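PDB 6BBT: major pilin backbone protein T-antigen, T13 from Streptococcus pyogenes, which probably builds the shaft of the group A streptococcal pilus as its major subunit and serves as the T13 serotyping antigen. Local coordinates for residues F33-D38 with T57-K62. Residues are numbered along the deposited sequence; the frame is centred on the assembly and turned at random.
Sequences FTIEPD and TGLTTK
A single main-chain hydrogen bond crosses between the segments. I35 N donates to T61 O at 3.0 Å, with a nearly straight N-H...O angle of 165°. The N-H meets the carbonyl from above its plane. T61 O also receives a weaker CA-H...O contact, from T34 CA at 3.4 Å. A second CA-H...O contact joins K62 CA to F33 O at 3.3 Å. Both CA-H contacts belong to the antiparallel, non-hydrogen-bonded pair T34-K62. T61 CB lies 3.6 Å from I35 O, a van der Waals contact.

The side chains of T34 and K62 leave the same face of the sheet and run alongside each other. K62 bends at chi2 (-67°), and its chain then runs extended. This puts NZ 3.6 Å from T34 OG1, a loose polar approach, and near T34 CG2.

The apolar contact lies by I35, a buried residue. Its CG1 is anti to the backbone N (chi1 -173°). CG2 is thereby set between N and the carbonyl carbon, and rests 3.7 Å from T61 CA. Before T61 the loop backbone swings away from the strand, but L59 CD2 reaches back to I35 CG2 at 3.9 Å. I35 and L59 also share F84, while I35 reaches Y97 and V99 of strand 93-101. T34 and E36 make backbone hydrogen bonds with S100 and T98 of that strand.

The arrangement is the start of an antiparallel strand pairing, where the loop after strand 51-53 enters strand 62-67 alongside strand 29-37. It lies in the all-beta Spy0128-like, isopeptide-containing domain of the pilin.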
ATOM      1  N   PHE A  33      -9.040  -3.416  10.962  1.00 19.12           N
ATOM      2  CA  PHE A  33     -10.486  -3.505  10.896  1.00 19.05           C
ATOM      3  C   PHE A  33     -11.041  -3.172  12.282  1.00 20.99           C
ATOM      4  O   PHE A  33     -10.441  -3.527  13.300  1.00 20.40           O
ATOM      5  CB  PHE A  33     -10.883  -4.894  10.431  1.00 19.48           C
ATOM      6  CG  PHE A  33     -10.031  -5.371   9.316  1.00 19.00           C
ATOM      7  CD1 PHE A  33     -10.153  -4.798   8.071  1.00 19.15           C
ATOM      8  CD2 PHE A  33      -9.000  -6.269   9.548  1.00 20.03           C
ATOM      9  CE1 PHE A  33      -9.307  -5.172   7.037  1.00 19.65           C
ATOM     10  CE2 PHE A  33      -8.166  -6.667   8.513  1.00 19.91           C
ATOM     11  CZ  PHE A  33      -8.322  -6.106   7.260  1.00 19.66           C
ATOM     12  N   THR A  34     -12.158  -2.459  12.290  1.00 21.99           N
ATOM     13  CA  THR A  34     -12.793  -1.990  13.503  1.00 23.37           C
ATOM     14  C   THR A  34     -14.186  -2.579  13.548  1.00 22.80           C
ATOM     15  O   THR A  34     -14.873  -2.650  12.532  1.00 21.41           O
ATOM     16  CB  THR A  34     -12.939  -0.463  13.512  1.00 25.60           C
ATOM     17  OG1 THR A  34     -11.683   0.135  13.209  1.00 30.62           O
ATOM     18  CG2 THR A  34     -13.377   0.019  14.884  1.00 29.34           C
ATOM     19  N   ILE A  35     -14.603  -2.960  14.746  1.00 24.58           N
ATOM     20  CA  ILE A  35     -15.981  -3.358  15.006  1.00 24.81           C
ATOM     21  C   ILE A  35     -16.532  -2.408  16.063  1.00 25.81           C
ATOM     22  O   ILE A  35     -15.854  -2.114  17.055  1.00 24.46           O
ATOM     23  CB  ILE A  35     -16.097  -4.849  15.406  1.00 24.38           C
ATOM     24  CG1 ILE A  35     -17.567  -5.257  15.488  1.00 24.06           C
ATOM     25  CG2 ILE A  35     -15.385  -5.164  16.709  1.00 24.15           C
ATOM     26  CD1 ILE A  35     -17.754  -6.746  15.454  1.00 23.91           C
ATOM     27  N   GLU A  36     -17.728  -1.883  15.808  1.00 28.36           N
ATOM     28  CA  GLU A  36     -18.439  -1.035  16.767  1.00 29.53           C
ATOM     29  C   GLU A  36     -19.919  -1.433  16.820  1.00 29.39           C
ATOM     30  O   GLU A  36     -20.427  -2.044  15.877  1.00 25.69           O
ATOM     31  CB  GLU A  36     -18.300   0.439  16.390  1.00 31.62           C
ATOM     32  CG  GLU A  36     -19.000   0.838  15.092  1.00 34.63           C
ATOM     33  CD  GLU A  36     -18.776   2.290  14.720  1.00 38.62           C
ATOM     34  OE1 GLU A  36     -17.895   2.942  15.320  1.00 44.31           O
ATOM     35  OE2 GLU A  36     -19.484   2.792  13.819  1.00 42.84           O
ATOM     36  N   PRO A  37     -20.617  -1.083  17.924  1.00 30.74           N
ATOM     37  CA  PRO A  37     -22.068  -1.315  17.968  1.00 29.72           C
ATOM     38  C   PRO A  37     -22.824  -0.559  16.886  1.00 29.79           C
ATOM     39  O   PRO A  37     -22.491   0.595  16.581  1.00 30.05           O
ATOM     40  CB  PRO A  37     -22.476  -0.771  19.352  1.00 31.22           C
ATOM     41  CG  PRO A  37     -21.232  -0.769  20.172  1.00 31.82           C
ATOM     42  CD  PRO A  37     -20.087  -0.582  19.213  1.00 30.84           C
ATOM     43  N   ASP A  38     -23.832  -1.203  16.310  1.00 31.10           N
ATOM     44  CA  ASP A  38     -24.843  -0.498  15.529  1.00 33.11           C
ATOM     45  C   ASP A  38     -25.777   0.132  16.571  1.00 34.33           C
ATOM     46  O   ASP A  38     -26.611  -0.556  17.145  1.00 30.06           O
ATOM     47  CB  ASP A  38     -25.601  -1.454  14.598  1.00 33.86           C
ATOM     48  CG  ASP A  38     -26.582  -0.734  13.674  1.00 34.75           C
ATOM     49  OD1 ASP A  38     -26.916   0.446  13.914  1.00 37.42           O
ATOM     50  OD2 ASP A  38     -27.033  -1.363  12.695  1.00 36.10           O
ATOM     51  N   THR A  57     -18.353  -5.183  25.969  1.00 43.03           N
ATOM     52  CA  THR A  57     -17.642  -5.505  27.214  1.00 43.08           C
ATOM     53  C   THR A  57     -16.874  -6.812  27.058  1.00 42.48           C
ATOM     54  O   THR A  57     -17.480  -7.874  26.920  1.00 43.17           O
ATOM     55  CB  THR A  57     -18.609  -5.599  28.428  1.00 46.16           C
ATOM     56  OG1 THR A  57     -19.065  -4.285  28.761  1.00 47.92           O
ATOM     57  CG2 THR A  57     -17.931  -6.223  29.670  1.00 45.09           C
ATOM     58  N   GLY A  58     -15.542  -6.725  27.099  1.00 40.54           N
ATOM     59  CA  GLY A  58     -14.668  -7.879  26.865  1.00 38.17           C
ATOM     60  C   GLY A  58     -14.358  -8.173  25.400  1.00 35.28           C
ATOM     61  O   GLY A  58     -13.743  -9.201  25.099  1.00 33.56           O
ATOM     62  N   LEU A  59     -14.784  -7.293  24.492  1.00 33.37           N
ATOM     63  CA  LEU A  59     -14.538  -7.477  23.049  1.00 32.36           C
ATOM     64  C   LEU A  59     -13.312  -6.691  22.635  1.00 29.36           C
ATOM     65  O   LEU A  59     -13.252  -5.478  22.839  1.00 29.61           O
ATOM     66  CB  LEU A  59     -15.729  -6.992  22.215  1.00 31.72           C
ATOM     67  CG  LEU A  59     -15.638  -7.139  20.684  1.00 30.72           C
ATOM     68  CD1 LEU A  59     -15.626  -8.599  20.245  1.00 30.64           C
ATOM     69  CD2 LEU A  59     -16.806  -6.403  20.066  1.00 30.65           C
ATOM     70  N   THR A  60     -12.349  -7.381  22.031  1.00 29.78           N
ATOM     71  CA  THR A  60     -11.260  -6.705  21.337  1.00 29.23           C
ATOM     72  C   THR A  60     -11.856  -6.138  20.050  1.00 27.33           C
ATOM     73  O   THR A  60     -12.325  -6.900  19.196  1.00 29.35           O
ATOM     74  CB  THR A  60     -10.109  -7.686  21.053  1.00 30.99           C
ATOM     75  OG1 THR A  60      -9.545  -8.127  22.300  1.00 31.01           O
ATOM     76  CG2 THR A  60      -9.023  -7.037  20.195  1.00 30.03           C
ATOM     77  N   THR A  61     -11.864  -4.813  19.923  1.00 26.50           N
ATOM     78  CA  THR A  61     -12.593  -4.134  18.853  1.00 26.81           C
ATOM     79  C   THR A  61     -11.753  -3.828  17.592  1.00 25.82           C
ATOM     80  O   THR A  61     -12.256  -3.200  16.667  1.00 25.32           O
ATOM     81  CB  THR A  61     -13.234  -2.834  19.372  1.00 28.03           C
ATOM     82  OG1 THR A  61     -12.223  -1.981  19.905  1.00 30.02           O
ATOM     83  CG2 THR A  61     -14.278  -3.145  20.459  1.00 29.08           C
ATOM     84  N   LYS A  62     -10.490  -4.265  17.586  1.00 26.55           N
ATOM     85  CA  LYS A  62      -9.553  -4.098  16.463  1.00 27.35           C
ATOM     86  C   LYS A  62      -9.008  -5.465  16.050  1.00 25.67           C
ATOM     87  O   LYS A  62      -8.652  -6.283  16.900  1.00 25.82           O
ATOM     88  CB  LYS A  62      -8.366  -3.216  16.851  1.00 29.58           C
ATOM     89  CG  LYS A  62      -8.703  -1.873  17.476  1.00 32.18           C
ATOM     90  CD  LYS A  62      -9.384  -0.936  16.504  1.00 34.05           C
ATOM     91  CE  LYS A  62      -9.361   0.483  17.051  1.00 36.02           C
ATOM     92  NZ  LYS A  62     -10.093   1.457  16.197  1.00 37.27           N
TER